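PDB 3M4X: NOL1/NOP2/sun family protein from Enterococcus faecium, which probably methylates cytosine in ribosomal RNA, pairing a Rossmann-like, S-adenosylmethionine-dependent methyltransferase domain with a PUA-type RNA-binding region. Local coordinates for residues Glu240-Ile245 with Gly294-Lys299; Lys211-Ile216 with Leu230-Cys235; Trp248-Tyr253 with Gly274-Leu279; Lys14-Leu19 with Ser186-Phe191. One frame throughout, in Å; residues are numbered along the deposited sequence.

Contact 1: residues Glu240-Ile245 with Gly294-Lys299; sequences EENEEI and GHFVAK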
loop_
_atom_site.group_PDB
_atom_site.type_symbol
_atom_site.label_atom_id
_atom_site.label_comp_id
_atom_site.label_asym_id
_atom_site.label_seq_id
_atom_site.Cartn_x
_atom_site.Cartn_y
_atom_site.Cartn_z
ATOM N N GLU A 240 -15.962 18.409 10.299
ATOM C CA GLU A 240 -14.783 19.262 10.437
ATOM C C GLU A 240 -13.579 18.695 9.678
ATOM O O GLU A 240 -12.736 19.446 9.215
ATOM C CB GLU A 240 -14.434 19.509 11.909
ATOM C CG GLU A 240 -15.482 20.327 12.687
ATOM C CD GLU A 240 -16.670 19.478 13.145
ATOM O OE1 GLU A 240 -16.687 18.256 12.882
ATOM O OE2 GLU A 240 -17.592 20.033 13.773
ATOM N N GLU A 241 -13.529 17.374 9.529
ATOM C CA GLU A 241 -12.404 16.708 8.869
ATOM C C GLU A 241 -12.691 16.243 7.446
ATOM O O GLU A 241 -11.790 15.808 6.739
ATOM C CB GLU A 241 -11.928 15.526 9.706
ATOM C CG GLU A 241 -11.442 15.943 11.067
ATOM C CD GLU A 241 -11.323 14.785 12.000
ATOM O OE1 GLU A 241 -12.246 14.589 12.825
ATOM O OE2 GLU A 241 -10.310 14.062 11.901
ATOM N N ASN A 242 -13.948 16.343 7.036
ATOM C CA ASN A 242 -14.378 15.866 5.737
ATOM C C ASN A 242 -14.860 17.004 4.836
ATOM O O ASN A 242 -14.061 17.616 4.124
ATOM C CB ASN A 242 -15.470 14.806 5.906
ATOM C CG ASN A 242 -15.005 13.598 6.730
ATOM O OD1 ASN A 242 -15.822 12.825 7.238
ATOM N ND2 ASN A 242 -13.694 13.437 6.864
ATOM N N GLU A 243 -16.160 17.285 4.848
ATOM C CA GLU A 243 -16.703 18.338 3.981
ATOM C C GLU A 243 -16.053 19.706 4.207
ATOM O O GLU A 243 -15.957 20.505 3.278
ATOM C CB GLU A 243 -18.224 18.492 4.138
ATOM C CG GLU A 243 -19.061 17.343 3.606
ATOM C CD GLU A 243 -19.252 16.224 4.628
ATOM O OE1 GLU A 243 -18.624 16.291 5.704
ATOM O OE2 GLU A 243 -20.025 15.273 4.350
ATOM N N GLU A 244 -15.641 19.999 5.437
ATOM C CA GLU A 244 -15.075 21.317 5.712
ATOM C C GLU A 244 -13.651 21.408 5.166
ATOM O O GLU A 244 -13.253 22.455 4.672
ATOM C CB GLU A 244 -15.146 21.688 7.198
ATOM C CG GLU A 244 -16.573 21.974 7.678
ATOM C CD GLU A 244 -16.642 22.440 9.139
ATOM O OE1 GLU A 244 -15.643 22.989 9.641
ATOM O OE2 GLU A 244 -17.700 22.258 9.781
ATOM N N ILE A 245 -12.911 20.300 5.234
ATOM C CA ILE A 245 -11.598 20.197 4.595
ATOM C C ILE A 245 -11.671 20.359 3.066
ATOM O O ILE A 245 -10.877 21.094 2.477
ATOM C CB ILE A 245 -10.907 18.863 4.941
ATOM C CG1 ILE A 245 -10.324 18.923 6.353
ATOM C CG2 ILE A 245 -9.787 18.564 3.945
ATOM C CD1 ILE A 245 -9.369 20.091 6.576
ATOM N N GLY A 294 -16.497 2.746 8.093
ATOM C CA GLY A 294 -16.699 4.178 8.043
ATOM C C GLY A 294 -15.512 4.880 7.417
ATOM O O GLY A 294 -14.376 4.757 7.874
ATOM N N HIS A 295 -15.789 5.623 6.356
ATOM C CA HIS A 295 -14.756 6.330 5.624
ATOM C C HIS A 295 -15.342 7.538 4.911
ATOM O O HIS A 295 -16.538 7.592 4.602
ATOM C CB HIS A 295 -14.080 5.390 4.617
ATOM C CG HIS A 295 -12.671 5.026 4.982
ATOM N ND1 HIS A 295 -12.362 3.943 5.782
ATOM C CD2 HIS A 295 -11.489 5.609 4.672
ATOM C CE1 HIS A 295 -11.053 3.874 5.944
ATOM N NE2 HIS A 295 -10.498 4.873 5.277
ATOM N N PHE A 296 -14.484 8.517 4.674
ATOM C CA PHE A 296 -14.792 9.631 3.800
ATOM C C PHE A 296 -13.716 9.667 2.714
ATOM O O PHE A 296 -12.538 9.529 3.019
ATOM C CB PHE A 296 -14.771 10.933 4.611
ATOM C CG PHE A 296 -14.982 12.161 3.793
ATOM C CD1 PHE A 296 -16.263 12.539 3.402
ATOM C CD2 PHE A 296 -13.905 12.968 3.439
ATOM C CE1 PHE A 296 -16.467 13.694 2.657
ATOM C CE2 PHE A 296 -14.097 14.126 2.694
ATOM C CZ PHE A 296 -15.375 14.486 2.304
ATOM N N VAL A 297 -14.119 9.832 1.458
ATOM C CA VAL A 297 -13.164 9.991 0.367
ATOM C C VAL A 297 -13.573 11.066 -0.621
ATOM O O VAL A 297 -14.747 11.212 -0.935
ATOM C CB VAL A 297 -12.949 8.692 -0.446
ATOM C CG1 VAL A 297 -11.820 8.904 -1.453
ATOM C CG2 VAL A 297 -12.586 7.573 0.464
ATOM N N ALA A 298 -12.585 11.798 -1.132
ATOM C CA ALA A 298 -12.823 12.817 -2.143
ATOM C C ALA A 298 -11.715 12.791 -3.199
ATOM O O ALA A 298 -10.541 12.545 -2.885
ATOM C CB ALA A 298 -12.919 14.200 -1.482
ATOM N N LYS A 299 -12.082 13.015 -4.454
ATOM C CA LYS A 299 -11.085 13.131 -5.523
ATOM C C LYS A 299 -11.141 14.526 -6.144
ATOM O O LYS A 299 -12.208 14.995 -6.513
ATOM C CB LYS A 299 -11.301 12.075 -6.609
ATOM C CG LYS A 299 -10.289 12.155 -7.742
ATOM C CD LYS A 299 -10.365 10.937 -8.671
ATOM C CE LYS A 299 -11.686 10.912 -9.414
ATOM N NZ LYS A 299 -11.730 9.916 -10.518
#

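Contact 2: residues Lys211-Ile216 with Leu230-Cys235; sequences KRQQEI and LIYSTC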
loop_
_atom_site.group_PDB
_atom_site.type_symbol
_atom_site.label_atom_id
_atom_site.label_comp_id
_atom_site.label_asym_id
_atom_site.label_seq_id
_atom_site.Cartn_x
_atom_site.Cartn_y
_atom_site.Cartn_z
ATOM N N LYS A 211 -6.987 21.090 11.650
ATOM C CA LYS A 211 -5.810 21.941 11.442
ATOM C C LYS A 211 -4.611 21.141 10.931
ATOM O O LYS A 211 -3.845 21.620 10.096
ATOM C CB LYS A 211 -5.425 22.688 12.729
ATOM C CG LYS A 211 -6.549 23.498 13.331
ATOM C CD LYS A 211 -6.128 24.172 14.648
ATOM C CE LYS A 211 -6.945 25.434 14.907
ATOM N NZ LYS A 211 -6.525 26.127 16.161
ATOM N N ARG A 212 -4.433 19.930 11.445
ATOM C CA ARG A 212 -3.319 19.111 11.000
ATOM C C ARG A 212 -3.553 18.669 9.558
ATOM O O ARG A 212 -2.620 18.609 8.747
ATOM C CB ARG A 212 -3.113 17.910 11.923
ATOM C CG ARG A 212 -1.648 17.505 12.082
ATOM C CD ARG A 212 -1.475 16.339 13.058
ATOM N NE ARG A 212 -0.065 16.058 13.342
ATOM C CZ ARG A 212 0.464 14.836 13.412
ATOM N NH1 ARG A 212 -0.295 13.764 13.218
ATOM N NH2 ARG A 212 1.757 14.684 13.675
ATOM N N GLN A 213 -4.807 18.387 9.234
ATOM C CA GLN A 213 -5.151 17.986 7.879
ATOM C C GLN A 213 -4.761 19.083 6.893
ATOM O O GLN A 213 -4.204 18.810 5.827
ATOM C CB GLN A 213 -6.642 17.631 7.781
ATOM C CG GLN A 213 -6.920 16.184 8.176
ATOM C CD GLN A 213 -8.137 16.019 9.064
ATOM O OE1 GLN A 213 -8.219 15.077 9.855
ATOM N NE2 GLN A 213 -9.084 16.932 8.945
ATOM N N GLN A 214 -5.036 20.325 7.274
ATOM C CA GLN A 214 -4.741 21.471 6.434
ATOM C C GLN A 214 -3.250 21.618 6.207
ATOM O O GLN A 214 -2.812 21.942 5.115
ATOM C CB GLN A 214 -5.314 22.739 7.068
ATOM C CG GLN A 214 -6.832 22.791 7.028
ATOM C CD GLN A 214 -7.409 23.983 7.784
ATOM O OE1 GLN A 214 -8.549 24.382 7.555
ATOM N NE2 GLN A 214 -6.623 24.548 8.687
ATOM N N GLU A 215 -2.465 21.371 7.245
ATOM C CA GLU A 215 -1.013 21.450 7.129
ATOM C C GLU A 215 -0.443 20.383 6.189
ATOM O O GLU A 215 0.439 20.664 5.370
ATOM C CB GLU A 215 -0.366 21.343 8.513
ATOM C CG GLU A 215 -0.627 22.558 9.397
ATOM C CD GLU A 215 -0.713 22.216 10.873
ATOM O OE1 GLU A 215 -0.052 21.246 11.301
ATOM O OE2 GLU A 215 -1.443 22.925 11.604
ATOM N N ILE A 216 -0.941 19.157 6.322
ATOM C CA ILE A 216 -0.495 18.066 5.490
ATOM C C ILE A 216 -0.832 18.375 4.036
ATOM O O ILE A 216 0.021 18.247 3.152
ATOM C CB ILE A 216 -1.119 16.727 5.941
ATOM C CG1 ILE A 216 -0.629 16.368 7.342
ATOM C CG2 ILE A 216 -0.762 15.595 4.970
ATOM C CD1 ILE A 216 -1.273 15.139 7.923
ATOM N N LEU A 230 -5.657 14.679 -6.681
ATOM C CA LEU A 230 -5.525 14.532 -5.248
ATOM C C LEU A 230 -6.692 13.728 -4.728
ATOM O O LEU A 230 -7.856 14.072 -4.959
ATOM C CB LEU A 230 -5.559 15.900 -4.586
ATOM C CG LEU A 230 -5.725 15.879 -3.075
ATOM C CD1 LEU A 230 -4.488 15.291 -2.441
ATOM C CD2 LEU A 230 -5.950 17.281 -2.602
ATOM N N ILE A 231 -6.378 12.646 -4.033
ATOM C CA ILE A 231 -7.388 11.872 -3.352
ATOM C C ILE A 231 -7.210 12.068 -1.840
ATOM O O ILE A 231 -6.137 11.783 -1.294
ATOM C CB ILE A 231 -7.323 10.377 -3.727
ATOM C CG1 ILE A 231 -7.771 10.143 -5.178
ATOM C CG2 ILE A 231 -8.211 9.559 -2.790
ATOM C CD1 ILE A 231 -6.701 10.387 -6.237
ATOM N N TYR A 232 -8.252 12.578 -1.182
ATOM C CA TYR A 232 -8.243 12.800 0.267
ATOM C C TYR A 232 -9.199 11.860 0.979
ATOM O O TYR A 232 -10.336 11.661 0.545
ATOM C CB TYR A 232 -8.653 14.235 0.594
ATOM C CG TYR A 232 -8.805 14.533 2.078
ATOM C CD1 TYR A 232 -7.691 14.702 2.882
ATOM C CD2 TYR A 232 -10.065 14.663 2.666
ATOM C CE1 TYR A 232 -7.812 14.994 4.224
ATOM C CE2 TYR A 232 -10.204 14.954 4.025
ATOM C CZ TYR A 232 -9.067 15.127 4.798
ATOM O OH TYR A 232 -9.161 15.421 6.151
ATOM N N SER A 233 -8.753 11.298 2.091
ATOM C CA SER A 233 -9.586 10.342 2.801
ATOM C C SER A 233 -9.357 10.365 4.289
ATOM O O SER A 233 -8.317 10.813 4.786
ATOM C CB SER A 233 -9.359 8.929 2.295
ATOM O OG SER A 233 -8.208 8.374 2.907
ATOM N N THR A 234 -10.333 9.819 4.995
ATOM C CA THR A 234 -10.342 9.894 6.429
ATOM C C THR A 234 -11.147 8.708 6.956
ATOM O O THR A 234 -12.021 8.196 6.261
ATOM C CB THR A 234 -10.952 11.257 6.818
ATOM O OG1 THR A 234 -9.969 12.055 7.495
ATOM C CG2 THR A 234 -12.192 11.084 7.643
ATOM N N CYS A 235 -10.835 8.238 8.159
ATOM C CA CYS A 235 -11.648 7.192 8.771
ATOM C C CYS A 235 -12.450 7.760 9.939
ATOM O O CYS A 235 -12.517 7.183 11.014
ATOM C CB CYS A 235 -10.798 5.985 9.195
ATOM S SG CYS A 235 -9.509 6.344 10.404
#

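Contact 3: residues Trp248-Tyr253 with Gly274-Leu279; sequences WLVENY and GSVAGL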
loop_
_atom_site.group_PDB
_atom_site.type_symbol
_atom_site.label_atom_id
_atom_site.label_comp_id
_atom_site.label_asym_id
_atom_site.label_seq_id
_atom_site.Cartn_x
_atom_site.Cartn_y
_atom_site.Cartn_z
ATOM N N TRP A 248 -12.488 24.033 2.306
ATOM C CA TRP A 248 -11.246 24.744 2.508
ATOM C C TRP A 248 -10.300 24.577 1.311
ATOM O O TRP A 248 -9.716 25.554 0.834
ATOM C CB TRP A 248 -10.585 24.258 3.800
ATOM C CG TRP A 248 -9.259 24.907 4.065
ATOM C CD1 TRP A 248 -9.044 26.125 4.643
ATOM C CD2 TRP A 248 -7.963 24.366 3.765
ATOM N NE1 TRP A 248 -7.698 26.376 4.721
ATOM C CE2 TRP A 248 -7.009 25.316 4.188
ATOM C CE3 TRP A 248 -7.517 23.172 3.177
ATOM C CZ2 TRP A 248 -5.638 25.109 4.056
ATOM C CZ3 TRP A 248 -6.156 22.966 3.042
ATOM C CH2 TRP A 248 -5.231 23.936 3.472
ATOM N N LEU A 249 -10.157 23.345 0.818
ATOM C CA LEU A 249 -9.356 23.099 -0.389
ATOM C C LEU A 249 -9.868 23.900 -1.583
ATOM O O LEU A 249 -9.094 24.564 -2.271
ATOM C CB LEU A 249 -9.330 21.609 -0.752
ATOM C CG LEU A 249 -8.384 20.697 0.030
ATOM C CD1 LEU A 249 -8.567 19.217 -0.358
ATOM C CD2 LEU A 249 -6.963 21.145 -0.203
ATOM N N VAL A 250 -11.173 23.817 -1.833
ATOM C CA VAL A 250 -11.792 24.492 -2.973
ATOM C C VAL A 250 -11.732 26.022 -2.854
ATOM O O VAL A 250 -11.653 26.733 -3.859
ATOM C CB VAL A 250 -13.264 24.054 -3.152
ATOM C CG1 VAL A 250 -13.986 24.949 -4.167
ATOM C CG2 VAL A 250 -13.338 22.595 -3.561
ATOM N N GLU A 251 -11.755 26.524 -1.627
ATOM C CA GLU A 251 -11.708 27.966 -1.422
ATOM C C GLU A 251 -10.309 28.539 -1.561
ATOM O O GLU A 251 -10.138 29.688 -1.969
ATOM C CB GLU A 251 -12.309 28.334 -0.062
ATOM C CG GLU A 251 -13.825 28.242 -0.063
ATOM C CD GLU A 251 -14.423 28.131 1.324
ATOM O OE1 GLU A 251 -13.658 28.014 2.305
ATOM O OE2 GLU A 251 -15.667 28.140 1.427
ATOM N N ASN A 252 -9.303 27.736 -1.236
ATOM C CA ASN A 252 -7.954 28.267 -1.153
ATOM C C ASN A 252 -7.016 27.797 -2.262
ATOM O O ASN A 252 -5.865 28.237 -2.337
ATOM C CB ASN A 252 -7.365 28.004 0.230
ATOM C CG ASN A 252 -8.108 28.755 1.323
ATOM O OD1 ASN A 252 -8.933 28.176 2.033
ATOM N ND2 ASN A 252 -7.838 30.057 1.445
ATOM N N TYR A 253 -7.517 26.920 -3.128
ATOM C CA TYR A 253 -6.703 26.384 -4.211
ATOM C C TYR A 253 -7.478 26.206 -5.505
ATOM O O TYR A 253 -8.690 25.955 -5.491
ATOM C CB TYR A 253 -6.111 25.045 -3.806
ATOM C CG TYR A 253 -5.219 25.115 -2.605
ATOM C CD1 TYR A 253 -5.730 24.933 -1.332
ATOM C CD2 TYR A 253 -3.863 25.360 -2.741
ATOM C CE1 TYR A 253 -4.908 24.986 -0.226
ATOM C CE2 TYR A 253 -3.028 25.421 -1.638
ATOM C CZ TYR A 253 -3.556 25.227 -0.382
ATOM O OH TYR A 253 -2.734 25.273 0.721
ATOM N N GLY A 274 -20.706 21.521 4.381
ATOM C CA GLY A 274 -19.585 22.245 3.793
ATOM C C GLY A 274 -19.954 23.668 3.428
ATOM O O GLY A 274 -20.977 24.183 3.889
ATOM N N SER A 275 -19.131 24.311 2.602
ATOM C CA SER A 275 -19.443 25.660 2.143
ATOM C C SER A 275 -19.174 25.889 0.664
ATOM O O SER A 275 -19.075 27.030 0.234
ATOM C CB SER A 275 -18.712 26.716 2.978
ATOM O OG SER A 275 -17.309 26.583 2.896
ATOM N N VAL A 276 -19.064 24.818 -0.118
ATOM C CA VAL A 276 -18.864 24.965 -1.557
ATOM C C VAL A 276 -19.750 23.985 -2.301
ATOM O O VAL A 276 -20.272 23.061 -1.703
ATOM C CB VAL A 276 -17.382 24.746 -1.973
ATOM C CG1 VAL A 276 -16.477 25.683 -1.200
ATOM C CG2 VAL A 276 -16.967 23.275 -1.756
ATOM N N ALA A 277 -19.902 24.186 -3.604
ATOM C CA ALA A 277 -20.696 23.293 -4.434
ATOM C C ALA A 277 -19.980 21.958 -4.620
ATOM O O ALA A 277 -18.797 21.836 -4.313
ATOM C CB ALA A 277 -20.950 23.942 -5.795
ATOM N N GLY A 278 -20.712 20.966 -5.122
ATOM C CA GLY A 278 -20.146 19.698 -5.560
ATOM C C GLY A 278 -19.851 18.644 -4.510
ATOM O O GLY A 278 -19.355 17.565 -4.832
ATOM N N LEU A 279 -20.136 18.957 -3.254
ATOM C CA LEU A 279 -19.833 18.059 -2.145
ATOM C C LEU A 279 -20.511 16.678 -2.252
ATOM O O LEU A 279 -20.032 15.685 -1.702
ATOM C CB LEU A 279 -20.205 18.740 -0.829
ATOM C CG LEU A 279 -19.079 19.353 0.020
ATOM C CD1 LEU A 279 -17.731 19.357 -0.674
ATOM C CD2 LEU A 279 -19.441 20.747 0.534
#

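Contact 4: residues Lys14-Leu19 with Ser186-Phe191; sequences KKYRLL and SGEGMF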
loop_
_atom_site.group_PDB
_atom_site.type_symbol
_atom_site.label_atom_id
_atom_site.label_comp_id
_atom_site.label_asym_id
_atom_site.label_seq_id
_atom_site.Cartn_x
_atom_site.Cartn_y
_atom_site.Cartn_z
ATOM N N LYS A 14 -24.156 13.314 21.618
ATOM C CA LYS A 14 -24.855 14.584 21.419
ATOM C C LYS A 14 -24.554 15.187 20.040
ATOM O O LYS A 14 -25.458 15.635 19.320
ATOM C CB LYS A 14 -24.479 15.599 22.509
ATOM C CG LYS A 14 -24.599 15.105 23.950
ATOM C CD LYS A 14 -24.468 16.273 24.940
ATOM C CE LYS A 14 -23.654 15.902 26.188
ATOM N NZ LYS A 14 -24.194 14.744 26.975
ATOM N N LYS A 15 -23.276 15.208 19.671
ATOM C CA LYS A 15 -22.874 15.814 18.405
ATOM C C LYS A 15 -23.664 15.185 17.264
ATOM O O LYS A 15 -24.284 15.883 16.465
ATOM C CB LYS A 15 -21.364 15.640 18.186
ATOM C CG LYS A 15 -20.788 16.323 16.933
ATOM C CD LYS A 15 -19.267 16.349 16.999
ATOM C CE LYS A 15 -18.651 17.155 15.857
ATOM N NZ LYS A 15 -18.870 16.503 14.539
ATOM N N TYR A 16 -23.667 13.857 17.226
ATOM C CA TYR A 16 -24.273 13.120 16.123
ATOM C C TYR A 16 -25.787 12.936 16.208
ATOM O O TYR A 16 -26.428 12.676 15.193
ATOM C CB TYR A 16 -23.526 11.794 15.885
ATOM C CG TYR A 16 -22.193 12.029 15.192
ATOM C CD1 TYR A 16 -21.021 12.163 15.923
ATOM C CD2 TYR A 16 -22.118 12.170 13.810
ATOM C CE1 TYR A 16 -19.799 12.400 15.297
ATOM C CE2 TYR A 16 -20.889 12.414 13.167
ATOM C CZ TYR A 16 -19.738 12.525 13.921
ATOM O OH TYR A 16 -18.522 12.763 13.318
ATOM N N ARG A 17 -26.353 13.066 17.409
ATOM C CA ARG A 17 -27.793 13.231 17.546
ATOM C C ARG A 17 -28.245 14.460 16.763
ATOM O O ARG A 17 -29.164 14.395 15.944
ATOM C CB ARG A 17 -28.185 13.415 19.010
ATOM C CG ARG A 17 -28.291 12.142 19.792
ATOM C CD ARG A 17 -29.401 12.237 20.824
ATOM N NE ARG A 17 -29.507 11.015 21.615
ATOM C CZ ARG A 17 -29.002 10.877 22.836
ATOM N NH1 ARG A 17 -28.363 11.890 23.410
ATOM N NH2 ARG A 17 -29.142 9.729 23.488
ATOM N N LEU A 18 -27.592 15.584 17.020
ATOM C CA LEU A 18 -27.890 16.818 16.292
ATOM C C LEU A 18 -27.605 16.748 14.786
ATOM O O LEU A 18 -28.400 17.241 13.977
ATOM C CB LEU A 18 -27.139 18.003 16.904
ATOM C CG LEU A 18 -27.617 18.487 18.276
ATOM C CD1 LEU A 18 -26.745 19.632 18.754
ATOM C CD2 LEU A 18 -29.083 18.911 18.229
ATOM N N LEU A 19 -26.476 16.149 14.413
ATOM C CA LEU A 19 -26.074 16.100 13.002
ATOM C C LEU A 19 -26.977 15.187 12.186
ATOM O O LEU A 19 -27.319 15.507 11.045
ATOM C CB LEU A 19 -24.631 15.612 12.855
ATOM C CG LEU A 19 -23.485 16.562 12.515
ATOM C CD1 LEU A 19 -23.924 18.014 12.211
ATOM C CD2 LEU A 19 -22.447 16.503 13.634
ATOM N N SER A 186 -9.702 11.951 13.515
ATOM C CA SER A 186 -10.208 11.663 14.867
ATOM C C SER A 186 -10.540 10.190 15.121
ATOM O O SER A 186 -10.615 9.755 16.275
ATOM C CB SER A 186 -11.383 12.581 15.253
ATOM O OG SER A 186 -12.367 12.655 14.234
ATOM N N GLY A 187 -10.732 9.426 14.052
ATOM C CA GLY A 187 -10.854 7.980 14.167
ATOM C C GLY A 187 -12.179 7.466 14.702
ATOM O O GLY A 187 -12.226 6.474 15.431
ATOM N N GLU A 188 -13.266 8.135 14.338
ATOM C CA GLU A 188 -14.583 7.711 14.776
ATOM C C GLU A 188 -15.043 6.506 13.976
ATOM O O GLU A 188 -15.982 5.813 14.364
ATOM C CB GLU A 188 -15.579 8.860 14.665
ATOM C CG GLU A 188 -15.099 10.119 15.346
ATOM C CD GLU A 188 -15.899 11.335 14.928
ATOM O OE1 GLU A 188 -16.739 11.202 14.013
ATOM O OE2 GLU A 188 -15.695 12.419 15.517
ATOM N N GLY A 189 -14.359 6.256 12.865
ATOM C CA GLY A 189 -14.609 5.082 12.047
ATOM C C GLY A 189 -13.855 3.888 12.582
ATOM O O GLY A 189 -14.009 2.770 12.082
HETATM N N MSE A 190 -13.042 4.119 13.611
HETATM C CA MSE A 190 -12.271 3.045 14.239
HETATM C C MSE A 190 -12.857 2.624 15.597
HETATM O O MSE A 190 -12.291 1.768 16.284
HETATM C CB MSE A 190 -10.804 3.458 14.414
HETATM C CG MSE A 190 -10.024 3.674 13.112
HETATM SE SE MSE A 190 -9.926 2.069 11.969
HETATM C CE MSE A 190 -11.257 2.578 10.622
ATOM N N PHE A 191 -13.985 3.218 15.979
ATOM C CA PHE A 191 -14.625 2.904 17.265
ATOM C C PHE A 191 -14.935 1.405 17.480
ATOM O O PHE A 191 -14.606 0.843 18.530
ATOM C CB PHE A 191 -15.897 3.732 17.454
ATOM C CG PHE A 191 -15.649 5.146 17.888
ATOM C CD1 PHE A 191 -14.359 5.643 17.994
ATOM C CD2 PHE A 191 -16.711 5.986 18.179
ATOM C CE1 PHE A 191 -14.128 6.956 18.391
ATOM C CE2 PHE A 191 -16.487 7.294 18.577
ATOM C CZ PHE A 191 -15.193 7.778 18.681
#

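Contact 1: residues Glu240-Ile245 with Gly294-Lys299
Asn242 and Phe296 meet because their first torsions swing the amide and the ring into the same gap. The amide carbon of Asn242 lies anti to its own carbonyl carbon (chi1 -59°), whereas Phe296 carries CG anti to the backbone N (chi1 176°), which stretches the ring straight out from its strand. The side chains run past one another in opposite directions and their flat groups come to rest nearly parallel, 6° apart. The result is an amide-on-ring stack: CB of Asn242 sits over the middle of one ring face, while its amide lies above the root of the phenylalanine, with Asn242 CG 3.3 Å from Phe296 CG and Asn242 OD1 3.4 Å from Phe296 CB. The far end of the ring slides beneath the asparagine backbone, Phe296 CZ lying 3.6 Å from Asn242 C. In the class I methyltransferase fold this joins the start of helix 243-252 to the strand 295-302, which runs antiparallel to its neighbours near the edge of the central sheet. Although Asn242 occupies the N-cap position, its side chain makes no capping bond and serves the stack instead. Glu243 passes near the ring, with OE2 4.2 Å from Phe296 CE1, but the carboxylate spends its charge elsewhere, in a salt bridge to Arg284 and a bond to the backbone N of Arg270. On the strand side, Phe296 is tied by backbone bonds to Thr234.

Contact 2: residues Lys211-Ile216 with Leu230-Cys235
Two flat groups, the Gln213 amide and the Tyr232 ring, meet steeply, their planes 67° apart, and the touching is confined to the hydroxyl end of the ring. Gln213 CG comes in at that edge, close to the ring plane, 3.1 Å from Tyr232 OH; the ring carbon behind it, Tyr232 CZ, is 4.1 Å from the same CG. The amide carbon of Gln213 approaches equally near, with CD 3.1 Å from Tyr232 OH. Two torsions arrange this meeting. Tyr232 has its ring anti to the backbone N (chi1 174°), so the phenol projects from the strand toward the helix, and Gln213 bends at chi2 (137°), bringing CG and CD against the oxygen as the side chains cross at about a right angle. Thr234, two residues further along the strand and on the same side of it, faces the helix as well; its OG1 turns back to make a weak 3.4 Å bond to Ser233 O. Here helix 205-222 lies against strand 228-234, the helix and second strand of a beta-alpha-beta crossover that begins with the neighbouring parallel strand 176-182, a basic unit of the Rossmann-like sheet. The buried phenol is satisfied by the backbone carbonyl of Glu241. Since a carbonyl can only accept, the tyrosine hydroxyl must spend its proton there, and it turns toward Gln213 an oxygen packed closely against the aliphatic stem of the glutamine.

Contact 3: residues Trp248-Tyr253 with Gly274-Leu279
Val276 is the side chain that fills the space between the last turns of helix 243-252 and the loop 274-279, and it can be followed branch by branch. Its CB lies 4.0 Å from Val250 CG1, already at packing distance from the helix. Val276 CG1, anti to its own carbonyl carbon (chi1 -56°), is shared between two helix residues: it meets Val250 CG1 at 3.9 Å and also the stem of Glu251, whose CG is 3.9 Å away. Val276 CG2 lies further along the same flank of Val250, 4.0 Å from its CB, and the two valines pack against each other at a slant. Above this small apolar patch a polar bond forms. Glu251 extends beyond CG over Val276 and presents OE2 to the preceding loop residue, accepting a 2.7 Å hydrogen bond from Ser275 OG. The hydroxyl arrives on the syn side of the carboxylate but 32° out of its plane, so the bond is of normal length but tilted. The serine is held a second time, through its backbone N, by Ser247 OG one turn earlier in the helix. Leu279 continues the apolar layer inward, onto Ile246 of the helix and Ile257 of strand 255-258. In this Rossmann-like methyltransferase fold, the end of helix 243-252 is thus covered at the surface by the connection between strands 267-268 and 283-285.

Contact 4: residues Lys14-Leu19 with Ser186-Phe191
Tyr16 and Glu188 reach for each other across the gap between an N-terminal helix and a loop of the methyltransferase domain, their long axes crossing at a slant and their planes almost perpendicular, at 86°. Of the two carboxylate oxygens, OE1 meets the tyrosine: Tyr16 OH donates a very short hydrogen bond, modelled at 2.5 Å, to Glu188 OE1, a length not to be pressed at this resolution. The same OE1 lies 3.5 Å from Tyr16 CE1, while Glu188 OE2 stays back at 3.6 Å from Tyr16 OH. Tyr16 CA and Glu188 CA are 11.2 Å apart. Glu188 gains its reach across that distance by running extended past its gamma carbon (chi2 165°). The carboxylate is not held by the tyrosine alone. Its OE1 also accepts from the backbone N of Phe237 and its OE2 from the indole of Trp201, so three donors fix its rotation in a buried setting. Three residues on, the Phe191 ring carries Glu188 CA 3.7 Å above one face, offset toward the rim. Ser186 and Gly187 at the start of this loop belong to the Pro-Cys-Ser-Gly sequence of the RNA cytosine-5 methyltransferase family. The loop leaves strand 176-182 and leads into helix 195-200, and Phe12 of helix 10-20 meets both the Tyr16 and the Phe191 rings, while Phe28 of helix 24-33 packs against Tyr16 and Arg17.

Contacts 1 and 2 are the closest pair, their centres 8 Å apart, each using one of two adjacent strands, 295-302 and 228-234, where Ala298 N bonds Tyr232 O at 2.8 Å. Contact 3, nested in the loop closed by contact 1, uses the far end of the same helix, 11 Å away between centres. Contact 4 brings in the N-terminal region: Lys15 NZ makes a 3.3 Å salt bridge to Glu240 OE1 of contact 1, and Gly189 N bonds Cys235 O of contact 2 at 2.8 Å. That last bond joins the loops of the Pro-Cys-Ser-Gly and Thr-Cys sequences, the cysteine-bearing signatures that in this family probably line the methyl-transfer site. Contacts 3 and 4, centres 22 Å apart, do not touch.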